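Local coordinates for coat protein (Sulfolobus turreted icosahedral virus, PDB 2BBD) that forms the major building block of the viral capsid shell, with a fold that points to common ancestry with capsid proteins of bacterial and eukaryotic viruses, at residues 191-196 / 297-302; 199-204 / 292-297; 212-217 / 305-310; 232-237 / 245-250. One frame throughout, in Å; residues are numbered along the deposited sequence.

Interaction 1: residues 191-196 / 297-302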
# COMPACT_ATOMS: atom_id res chain seq x y z
N PHE A 191 -4.72 4.65 16.70
CA PHE A 191 -6.06 4.51 17.23
C PHE A 191 -6.50 5.64 18.15
O PHE A 191 -5.68 6.34 18.74
CB PHE A 191 -6.19 3.17 17.95
CG PHE A 191 -5.72 2.00 17.12
CD1 PHE A 191 -6.37 1.66 15.94
CD2 PHE A 191 -4.60 1.26 17.51
CE1 PHE A 191 -5.91 0.59 15.15
CE2 PHE A 191 -4.13 0.20 16.72
CZ PHE A 191 -4.79 -0.13 15.54
N ASN A 192 -7.81 5.81 18.22
CA ASN A 192 -8.45 6.77 19.10
C ASN A 192 -8.00 8.22 18.96
O ASN A 192 -7.71 8.87 19.96
CB ASN A 192 -8.28 6.31 20.54
CG ASN A 192 -8.49 4.81 20.69
OD1 ASN A 192 -9.52 4.28 20.29
ND2 ASN A 192 -7.51 4.12 21.27
N VAL A 193 -7.93 8.72 17.74
CA VAL A 193 -7.55 10.11 17.52
C VAL A 193 -8.81 10.95 17.77
O VAL A 193 -9.81 10.81 17.07
CB VAL A 193 -7.08 10.35 16.09
CG1 VAL A 193 -6.75 11.83 15.90
CG2 VAL A 193 -5.88 9.47 15.78
N PRO A 194 -8.76 11.83 18.79
CA PRO A 194 -9.89 12.70 19.16
C PRO A 194 -10.33 13.73 18.13
O PRO A 194 -9.55 14.20 17.31
CB PRO A 194 -9.41 13.34 20.45
CG PRO A 194 -7.93 13.45 20.24
CD PRO A 194 -7.58 12.11 19.63
N ALA A 195 -11.61 14.07 18.19
CA ALA A 195 -12.19 15.06 17.30
C ALA A 195 -11.54 16.40 17.62
O ALA A 195 -11.23 16.67 18.78
CB ALA A 195 -13.70 15.15 17.52
N SER A 196 -11.32 17.22 16.61
CA SER A 196 -10.69 18.51 16.84
C SER A 196 -10.90 19.41 15.64
O SER A 196 -10.93 18.93 14.50
CB SER A 196 -9.20 18.34 17.09
OG SER A 196 -8.58 19.60 17.32
N LEU A 297 -4.01 15.75 12.06
CA LEU A 297 -5.32 15.80 11.44
C LEU A 297 -6.37 16.49 12.31
O LEU A 297 -6.27 16.52 13.54
CB LEU A 297 -5.81 14.39 11.12
CG LEU A 297 -5.05 13.54 10.10
CD1 LEU A 297 -5.69 12.15 10.05
CD2 LEU A 297 -5.07 14.20 8.71
N ALA A 298 -7.35 17.08 11.64
CA ALA A 298 -8.47 17.72 12.31
C ALA A 298 -9.62 16.80 11.93
O ALA A 298 -9.91 16.63 10.75
CB ALA A 298 -8.71 19.12 11.76
N LEU A 299 -10.27 16.21 12.93
CA LEU A 299 -11.37 15.28 12.67
C LEU A 299 -12.70 15.68 13.30
O LEU A 299 -12.74 16.14 14.44
CB LEU A 299 -10.99 13.88 13.17
CG LEU A 299 -9.70 13.26 12.66
CD1 LEU A 299 -9.47 11.92 13.35
CD2 LEU A 299 -9.76 13.08 11.16
N GLN A 300 -13.79 15.47 12.56
CA GLN A 300 -15.15 15.78 13.01
C GLN A 300 -15.61 14.80 14.10
O GLN A 300 -16.54 15.09 14.85
CB GLN A 300 -16.12 15.68 11.85
CG GLN A 300 -15.88 16.65 10.70
CD GLN A 300 -16.40 18.03 11.01
OE1 GLN A 300 -15.66 18.91 11.45
NE2 GLN A 300 -17.70 18.23 10.80
N ASN A 301 -14.98 13.64 14.16
CA ASN A 301 -15.32 12.60 15.13
C ASN A 301 -14.05 11.88 15.59
O ASN A 301 -13.02 11.92 14.91
CB ASN A 301 -16.28 11.56 14.51
CG ASN A 301 -17.71 12.09 14.30
OD1 ASN A 301 -18.37 12.47 15.25
ND2 ASN A 301 -18.17 12.11 13.05
N GLN A 302 -14.10 11.23 16.74
CA GLN A 302 -12.94 10.49 17.22
C GLN A 302 -12.89 9.23 16.38
O GLN A 302 -13.79 8.39 16.44
CB GLN A 302 -13.07 10.14 18.70
CG GLN A 302 -11.85 9.40 19.24
CD GLN A 302 -11.88 9.23 20.75
OE1 GLN A 302 -12.07 10.20 21.48
NE2 GLN A 302 -11.69 8.00 21.21
O HOH W 1 -8.77 15.76 15.20
O HOH W 2 -13.11 13.08 20.77
O HOH W 3 -12.47 18.83 12.16

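Interaction 2: residues 199-204 / 292-297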
# COMPACT_ATOMS: atom_id res chain seq x y z
N PRO A 199 -5.78 20.83 13.65
CA PRO A 199 -5.00 19.59 13.53
C PRO A 199 -4.23 19.20 14.78
O PRO A 199 -3.53 20.02 15.38
CB PRO A 199 -4.08 19.86 12.35
CG PRO A 199 -4.88 20.83 11.51
CD PRO A 199 -5.46 21.76 12.56
N ILE A 200 -4.36 17.94 15.18
CA ILE A 200 -3.66 17.43 16.35
C ILE A 200 -2.71 16.32 15.93
O ILE A 200 -2.91 15.68 14.90
CB ILE A 200 -4.65 16.92 17.41
CG1 ILE A 200 -5.39 15.69 16.89
CG2 ILE A 200 -5.64 18.02 17.77
CD1 ILE A 200 -6.28 15.06 17.92
N HIS A 201 -1.67 16.10 16.73
CA HIS A 201 -0.66 15.09 16.45
C HIS A 201 -1.17 13.66 16.29
O HIS A 201 -1.81 13.11 17.18
CB HIS A 201 0.39 15.09 17.56
CG HIS A 201 1.42 14.01 17.42
ND1 HIS A 201 2.50 14.12 16.56
CD2 HIS A 201 1.51 12.78 17.98
CE1 HIS A 201 3.20 13.01 16.61
NE2 HIS A 201 2.62 12.18 17.45
N VAL A 202 -0.86 13.06 15.14
CA VAL A 202 -1.23 11.68 14.87
C VAL A 202 0.00 10.80 15.12
O VAL A 202 -0.02 9.91 15.97
CB VAL A 202 -1.70 11.50 13.42
CG1 VAL A 202 -2.12 10.06 13.19
CG2 VAL A 202 -2.85 12.46 13.13
N ALA A 203 1.08 11.06 14.38
CA ALA A 203 2.31 10.29 14.53
C ALA A 203 3.52 11.02 13.96
O ALA A 203 3.38 12.03 13.26
CB ALA A 203 2.17 8.92 13.83
N TYR A 204 4.71 10.50 14.26
CA TYR A 204 5.96 11.06 13.74
C TYR A 204 6.41 10.13 12.63
O TYR A 204 6.16 8.93 12.68
CB TYR A 204 7.05 11.08 14.82
CG TYR A 204 6.81 12.03 15.96
CD1 TYR A 204 6.94 13.42 15.79
CD2 TYR A 204 6.45 11.56 17.22
CE1 TYR A 204 6.71 14.30 16.85
CE2 TYR A 204 6.22 12.42 18.28
CZ TYR A 204 6.35 13.79 18.10
OH TYR A 204 6.09 14.63 19.16
N SER A 292 11.01 14.21 14.56
CA SER A 292 11.23 15.56 14.08
C SER A 292 10.15 16.06 13.14
O SER A 292 9.96 17.26 12.98
CB SER A 292 12.60 15.64 13.39
OG SER A 292 13.63 15.32 14.31
N ILE A 293 9.44 15.13 12.50
CA ILE A 293 8.37 15.50 11.59
C ILE A 293 7.14 14.66 11.92
O ILE A 293 7.21 13.44 12.01
CB ILE A 293 8.77 15.28 10.12
CG1 ILE A 293 10.11 15.98 9.85
CG2 ILE A 293 7.70 15.86 9.20
CD1 ILE A 293 10.59 15.88 8.40
N GLU A 294 6.01 15.34 12.11
CA GLU A 294 4.75 14.71 12.45
C GLU A 294 3.68 15.06 11.43
O GLU A 294 3.80 16.06 10.71
CB GLU A 294 4.27 15.21 13.81
CG GLU A 294 4.23 16.74 13.89
CD GLU A 294 3.46 17.29 15.08
OE1 GLU A 294 3.45 16.65 16.15
OE2 GLU A 294 2.87 18.39 14.94
N TYR A 295 2.64 14.23 11.35
CA TYR A 295 1.52 14.56 10.48
C TYR A 295 0.35 14.67 11.45
O TYR A 295 0.23 13.89 12.40
CB TYR A 295 1.32 13.50 9.38
CG TYR A 295 0.55 12.25 9.74
CD1 TYR A 295 -0.84 12.21 9.65
CD2 TYR A 295 1.22 11.07 10.09
CE1 TYR A 295 -1.54 11.03 9.90
CE2 TYR A 295 0.53 9.90 10.34
CZ TYR A 295 -0.85 9.88 10.24
OH TYR A 295 -1.53 8.72 10.50
N ASP A 296 -0.47 15.70 11.25
CA ASP A 296 -1.60 15.98 12.13
C ASP A 296 -2.92 16.05 11.37
O ASP A 296 -2.95 16.38 10.18
CB ASP A 296 -1.38 17.32 12.84
CG ASP A 296 0.03 17.47 13.39
OD1 ASP A 296 0.57 18.59 13.32
OD2 ASP A 296 0.59 16.47 13.89
N LEU A 297 -4.01 15.75 12.06
CA LEU A 297 -5.32 15.80 11.44
C LEU A 297 -6.37 16.49 12.31
O LEU A 297 -6.27 16.52 13.54
CB LEU A 297 -5.81 14.39 11.12
CG LEU A 297 -5.05 13.54 10.10
CD1 LEU A 297 -5.69 12.15 10.05
CD2 LEU A 297 -5.07 14.20 8.71

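Interaction 3: residues 212-217 / 305-310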
# COMPACT_ATOMS: atom_id res chain seq x y z
N LYS A 212 8.00 8.99 -0.31
CA LYS A 212 7.53 9.45 -1.60
C LYS A 212 6.09 9.96 -1.45
O LYS A 212 5.79 11.09 -1.80
CB LYS A 212 7.60 8.31 -2.62
CG LYS A 212 7.10 8.70 -4.00
CD LYS A 212 7.25 7.55 -4.99
CE LYS A 212 6.65 7.91 -6.34
NZ LYS A 212 6.60 6.74 -7.27
N ARG A 213 5.20 9.12 -0.93
CA ARG A 213 3.83 9.55 -0.75
C ARG A 213 3.17 8.85 0.43
O ARG A 213 3.56 7.74 0.81
CB ARG A 213 3.01 9.34 -2.02
CG ARG A 213 2.83 7.89 -2.42
CD ARG A 213 2.17 7.81 -3.77
NE ARG A 213 2.93 8.59 -4.75
CZ ARG A 213 2.95 8.33 -6.05
NH1 ARG A 213 2.26 7.31 -6.55
NH2 ARG A 213 3.68 9.09 -6.87
N GLN A 214 2.18 9.52 1.01
CA GLN A 214 1.47 8.98 2.15
C GLN A 214 -0.02 8.91 1.89
O GLN A 214 -0.65 9.91 1.54
CB GLN A 214 1.73 9.86 3.37
CG GLN A 214 1.09 9.37 4.65
CD GLN A 214 1.10 10.42 5.73
OE1 GLN A 214 0.84 10.13 6.90
NE2 GLN A 214 1.39 11.66 5.34
N LEU A 215 -0.57 7.71 2.06
CA LEU A 215 -2.00 7.50 1.90
C LEU A 215 -2.59 7.51 3.30
O LEU A 215 -2.16 6.75 4.16
CB LEU A 215 -2.31 6.16 1.23
CG LEU A 215 -3.78 5.72 1.42
CD1 LEU A 215 -4.73 6.76 0.81
CD2 LEU A 215 -4.00 4.35 0.79
N VAL A 216 -3.57 8.38 3.52
CA VAL A 216 -4.21 8.46 4.81
C VAL A 216 -5.70 8.26 4.67
O VAL A 216 -6.33 8.88 3.82
CB VAL A 216 -3.99 9.83 5.48
CG1 VAL A 216 -4.68 9.85 6.85
CG2 VAL A 216 -2.50 10.14 5.60
N TYR A 217 -6.25 7.38 5.50
CA TYR A 217 -7.69 7.18 5.50
C TYR A 217 -8.13 7.03 6.94
O TYR A 217 -7.37 6.58 7.80
CB TYR A 217 -8.12 5.97 4.65
CG TYR A 217 -7.53 4.64 5.03
CD1 TYR A 217 -6.26 4.28 4.61
CD2 TYR A 217 -8.28 3.72 5.76
CE1 TYR A 217 -5.73 3.02 4.90
CE2 TYR A 217 -7.76 2.45 6.06
CZ TYR A 217 -6.49 2.11 5.62
OH TYR A 217 -5.97 0.85 5.89
N VAL A 305 -7.07 6.21 12.69
CA VAL A 305 -6.37 6.66 11.50
C VAL A 305 -5.37 5.64 10.95
O VAL A 305 -4.64 5.00 11.71
CB VAL A 305 -5.62 7.98 11.78
CG1 VAL A 305 -4.99 8.53 10.50
CG2 VAL A 305 -6.59 9.00 12.42
N TYR A 306 -5.32 5.53 9.64
CA TYR A 306 -4.40 4.61 8.98
C TYR A 306 -3.53 5.33 7.98
O TYR A 306 -4.03 6.02 7.09
CB TYR A 306 -5.19 3.50 8.31
CG TYR A 306 -5.93 2.69 9.33
CD1 TYR A 306 -5.28 1.69 10.06
CD2 TYR A 306 -7.27 2.96 9.62
CE1 TYR A 306 -5.94 1.00 11.05
CE2 TYR A 306 -7.93 2.28 10.61
CZ TYR A 306 -7.27 1.30 11.33
OH TYR A 306 -7.93 0.64 12.33
N SER A 307 -2.23 5.14 8.13
CA SER A 307 -1.26 5.77 7.24
C SER A 307 -0.41 4.73 6.51
O SER A 307 0.35 3.98 7.13
CB SER A 307 -0.36 6.70 8.05
OG SER A 307 0.63 7.27 7.23
N LEU A 308 -0.55 4.69 5.19
CA LEU A 308 0.22 3.76 4.37
C LEU A 308 1.32 4.57 3.69
O LEU A 308 1.06 5.41 2.81
CB LEU A 308 -0.68 3.09 3.32
CG LEU A 308 -0.07 1.94 2.51
CD1 LEU A 308 -1.19 1.15 1.84
CD2 LEU A 308 0.90 2.47 1.48
N TYR A 309 2.55 4.33 4.12
CA TYR A 309 3.72 5.03 3.59
C TYR A 309 4.40 4.39 2.40
O TYR A 309 4.93 3.27 2.48
CB TYR A 309 4.75 5.19 4.70
CG TYR A 309 4.31 6.09 5.80
CD1 TYR A 309 4.24 7.47 5.61
CD2 TYR A 309 3.99 5.58 7.06
CE1 TYR A 309 3.87 8.31 6.64
CE2 TYR A 309 3.62 6.41 8.09
CZ TYR A 309 3.57 7.77 7.88
OH TYR A 309 3.22 8.60 8.92
N VAL A 310 4.38 5.08 1.28
CA VAL A 310 5.06 4.57 0.11
C VAL A 310 6.45 5.19 0.16
O VAL A 310 6.66 6.31 -0.30
CB VAL A 310 4.35 4.96 -1.19
CG1 VAL A 310 5.14 4.44 -2.37
CG2 VAL A 310 2.94 4.37 -1.21

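Interaction 4: residues 232-237 / 245-250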
# COMPACT_ATOMS: atom_id res chain seq x y z
N GLU A 232 -8.75 18.86 7.97
CA GLU A 232 -7.45 19.49 7.74
C GLU A 232 -6.30 18.52 7.97
O GLU A 232 -6.35 17.69 8.88
CB GLU A 232 -7.30 20.69 8.68
CG GLU A 232 -6.08 21.56 8.42
CD GLU A 232 -6.37 22.70 7.45
OE1 GLU A 232 -7.55 23.12 7.36
OE2 GLU A 232 -5.43 23.19 6.79
N TYR A 233 -5.25 18.66 7.16
CA TYR A 233 -4.05 17.83 7.26
C TYR A 233 -2.86 18.77 7.44
O TYR A 233 -2.77 19.81 6.79
CB TYR A 233 -3.83 17.00 5.99
CG TYR A 233 -2.49 16.29 5.96
CD1 TYR A 233 -2.35 15.00 6.47
CD2 TYR A 233 -1.36 16.92 5.43
CE1 TYR A 233 -1.11 14.36 6.46
CE2 TYR A 233 -0.12 16.28 5.42
CZ TYR A 233 -0.00 15.01 5.93
OH TYR A 233 1.21 14.37 5.91
N GLU A 234 -1.94 18.37 8.30
CA GLU A 234 -0.78 19.20 8.58
C GLU A 234 0.50 18.38 8.75
O GLU A 234 0.52 17.41 9.51
CB GLU A 234 -1.06 19.99 9.86
CG GLU A 234 -0.11 21.13 10.16
CD GLU A 234 -0.44 21.80 11.49
OE1 GLU A 234 -1.64 21.89 11.83
OE2 GLU A 234 0.49 22.26 12.19
N LEU A 235 1.55 18.76 8.02
CA LEU A 235 2.85 18.10 8.12
C LEU A 235 3.74 19.17 8.74
O LEU A 235 4.01 20.21 8.12
CB LEU A 235 3.39 17.71 6.74
CG LEU A 235 4.71 16.93 6.84
CD1 LEU A 235 4.45 15.58 7.53
CD2 LEU A 235 5.31 16.72 5.45
N LYS A 236 4.18 18.93 9.97
CA LYS A 236 4.97 19.92 10.68
C LYS A 236 6.33 19.45 11.21
O LYS A 236 6.46 18.34 11.73
CB LYS A 236 4.12 20.47 11.83
CG LYS A 236 4.77 21.53 12.70
CD LYS A 236 3.84 21.86 13.87
CE LYS A 236 4.39 22.96 14.76
NZ LYS A 236 3.47 23.24 15.91
N ILE A 237 7.32 20.32 11.09
CA ILE A 237 8.67 20.05 11.59
C ILE A 237 8.62 20.50 13.04
O ILE A 237 8.43 21.68 13.32
CB ILE A 237 9.74 20.90 10.84
CG1 ILE A 237 9.63 20.70 9.33
CG2 ILE A 237 11.15 20.50 11.31
CD1 ILE A 237 9.78 19.27 8.87
N LYS A 245 5.09 22.43 7.00
CA LYS A 245 5.59 22.22 5.64
C LYS A 245 4.36 21.99 4.77
O LYS A 245 4.37 22.22 3.56
CB LYS A 245 6.51 21.00 5.59
CG LYS A 245 7.87 21.24 6.22
CD LYS A 245 8.63 22.36 5.51
CE LYS A 245 8.85 22.05 4.03
NZ LYS A 245 9.69 23.08 3.35
N ILE A 246 3.29 21.54 5.42
CA ILE A 246 2.03 21.31 4.74
C ILE A 246 0.89 21.61 5.72
O ILE A 246 0.89 21.15 6.86
CB ILE A 246 1.87 19.84 4.28
CG1 ILE A 246 3.11 19.40 3.49
CG2 ILE A 246 0.63 19.72 3.39
CD1 ILE A 246 3.04 17.97 2.99
N LYS A 247 -0.05 22.42 5.25
CA LYS A 247 -1.22 22.81 6.03
C LYS A 247 -2.30 23.00 4.98
O LYS A 247 -2.33 24.02 4.28
CB LYS A 247 -0.96 24.13 6.76
CG LYS A 247 -2.08 24.55 7.68
CD LYS A 247 -2.15 23.68 8.92
CE LYS A 247 -3.29 24.12 9.82
NZ LYS A 247 -3.18 25.57 10.14
N VAL A 248 -3.18 22.01 4.86
CA VAL A 248 -4.22 22.06 3.84
C VAL A 248 -5.52 21.47 4.34
O VAL A 248 -5.53 20.72 5.31
CB VAL A 248 -3.75 21.26 2.58
CG1 VAL A 248 -4.86 21.16 1.55
CG2 VAL A 248 -2.53 21.93 1.97
N SER A 249 -6.61 21.82 3.67
CA SER A 249 -7.92 21.28 4.04
C SER A 249 -8.01 19.94 3.33
O SER A 249 -7.34 19.71 2.33
CB SER A 249 -9.04 22.20 3.54
OG SER A 249 -9.02 22.26 2.12
N TRP A 250 -8.84 19.05 3.85
CA TRP A 250 -8.99 17.74 3.25
C TRP A 250 -9.53 17.89 1.82
O TRP A 250 -9.07 17.21 0.90
CB TRP A 250 -9.93 16.90 4.10
CG TRP A 250 -9.78 15.42 3.88
CD1 TRP A 250 -10.70 14.59 3.32
CD2 TRP A 250 -8.68 14.61 4.29
NE1 TRP A 250 -10.24 13.29 3.35
CE2 TRP A 250 -9.00 13.27 3.94
CE3 TRP A 250 -7.45 14.87 4.91
CZ2 TRP A 250 -8.14 12.21 4.20
CZ3 TRP A 250 -6.60 13.81 5.17
CH2 TRP A 250 -6.95 12.49 4.82

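Interaction 1: residues 191-196 / 297-302
Ser196 and Leu299 meet where the chain has left strand 182-193 and strand 293-299 is ending, and one direct backbone bond joins them, from Ser196 N to Leu299 O at 2.8 Å. Leu299 O also receives a CA-H...O contact from Ala195 CA at 3.1 Å, and Gln302 CA makes a similar contact to Val193 O. Water does part of the pairing: one molecule donates to Pro194 O at 2.7 Å and to Leu297 O while accepting from Leu299 N. Pro194, which has no N-H to offer, suits a chain leaving its sheet. Beneath the backbone, Val193 and Leu299 cross at about a right angle. Val193 CG1, anti to the backbone N (chi1 178°), touches Leu299 CD1 at 3.7 Å. Ala195 CB lies 3.4 Å from Leu299 O, and a bare methyl adds no bulk at this close approach. On the solvent side Gln302 stretches its chain past Pro194, with CG 3.3 Å from Val193 O. Gln302 NE2 comes to 3.9 Å from Asn192 CB, while OE1 accepts from a second water that is held by Ala195 N. Ser196 OG turns elsewhere, to Ala198 O. The contact stands at a junction of sheets: Val193 packs on Val305 of strand 303-313 and on Ile200 of strand 200-204, whereas Leu299 packs on Pro230 of strand 230-237.

Interaction 2: residues 199-204 / 292-297
Val202 lies over one face of the Tyr295 ring, its CB 3.8 Å from the ring centroid and 21° off the normal, a CH-pi contact. Val202 CG1, anti to the backbone N (chi1 -178°), comes to 3.2 Å from Tyr295 CZ. The other branch, CG2, meets Leu297 CG, and Ala203, with only a methyl, fits beside Tyr295 CE2 at 4.0 Å. The two residues come to one side of the ring because a classic beta bulge sets both opposite Tyr295: Val202 N donates to Tyr295 O at 3.1 Å, and Ala203 O accepts from Tyr295 N. Beyond the bulge pairing is regular, His201 facing Asp296 (non-hydrogen-bonded) and Ile200 facing Leu297 (hydrogen-bonded). Outward lies a polar edge of His201, Glu294 and Asp296. His201 ND1 donates to Glu294 OE1 at 2.7 Å, approaching from above the carboxylate plane (43° out of it). Asp296 OD2 sits 3.2 Å from His201 CA. Glu294 OE2 and Asp296 OD1 lie 2.8 Å apart, which may raise the proton affinity of one. Strand 200-204 forms one margin of the four-stranded sheet; strand 293-299 separates it from strand 230-237, while Tyr295 reaches across to Val305, Ser307 and Tyr309 of strand 303-313.

Interaction 3: residues 212-217 / 305-310
Gln214 and Tyr309 lie side by side on one face of an antiparallel strand pair, pointing the same way. From Gln214 CB, which is 4.1 Å from Tyr309 CD1, the chain runs out extended, with CG anti to the backbone N (chi1 -177°). Gln214 CG meets both Tyr309 CE1, at 3.6 Å, and Ser307 OG. The amide then lies nearly parallel to the Tyr309 ring, their planes 16° apart. At the tip Gln214 OE1 accepts a 2.9 Å bond from Ser307 OG, which sits in the carbonyl plane on a lone pair, and NE2 donates to Tyr233 OH. Glutamine suits this buried place because the carbonyl and amino sides of one amide accept and donate at once. On the opposite face Tyr306 CB sits 3.5 Å from the Tyr217 ring centroid, a CH-pi contact over the ring face; the two rings are near parallel but slid apart, barely overlapping. Tyr217 OH is hydrogen-bonded to Glu187 OE1. Arg213 lays its CG alongside Val310 CB at 3.5 Å and sends NE to a salt bridge with Asp274. A classic bulge lets Lys212 N and Arg213 N both donate to Val310 O. The pair lies in the larger sheet between strands 182-193 and 270-284. Helix 79-89 covers the face of Arg213, Leu215 and Tyr217, and Tyr295 of strand 293-299 packs on the face of Gln214 and Ser307.

Interaction 4: residues 232-237 / 245-250
Leu235 and Ile246 face each other as a hydrogen-bonded antiparallel pair, and their side chains form the apolar centre. Leu235 CB touches Ile246 CB at 3.6 Å, and further out CD2 meets Ile246 CD1 at the same separation of 3.6 Å. Ile246 CG2 approaches the edge of the Tyr233 ring, 4.0 Å from Tyr233 CD2, so the beta-branched residue serves both neighbours. Beyond Leu235, Ile237 CG1 packs on the aliphatic Lys245 CG; the lysine chain bends and carries its amino end away. On the other face Lys247 crosses Glu234 obliquely, its CE 3.4 Å from Glu234 OE1. The charges are near but short of a salt bridge, Lys247 NZ standing 4.3 Å from Glu234 OE1. A lysine here lends methylenes to the packing and an opposite charge to the two glutamates, Glu232 being crossed at about a right angle. Glu232 is bent at chi2 (91°), which swings CD back toward the second strand. Backbone bonds hold the two strands in register: Tyr233 N donates to Val248 O at 2.8 Å, and Val248 N donates back to Tyr233 O. The Tyr233 ring also packs on Tyr295 and Leu297, with its OH taken up by Gln214. At the far end Ser249 is the N-cap of helix 250-261, its OG accepting from Ala252 N. Lys245 N and Ile246 N both donate to Leu235 O, at 2.7 Å and 3.1 Å, the mark of a classic beta bulge within a beta hairpin.

Strand 182-193 opens interaction 1, which closes only at 297-302 about a hundred residues later. Within that span, interaction 2 pairs 199-204 with 292-297, sharing Leu297 with it. Interaction 3 begins at 212-217 and ends at 305-310, beyond the others, so it crosses both. Interaction 4 is a local hairpin inside all three loops. Interactions 2 and 4 build the four-stranded sheet, side by side through strand 293-299; interaction 3 lies in the larger sheet, and interaction 1 bridges the two at their ends. Such interleaved antiparallel strands in facing sheets fit one jelly roll of the double jelly-roll capsid fold.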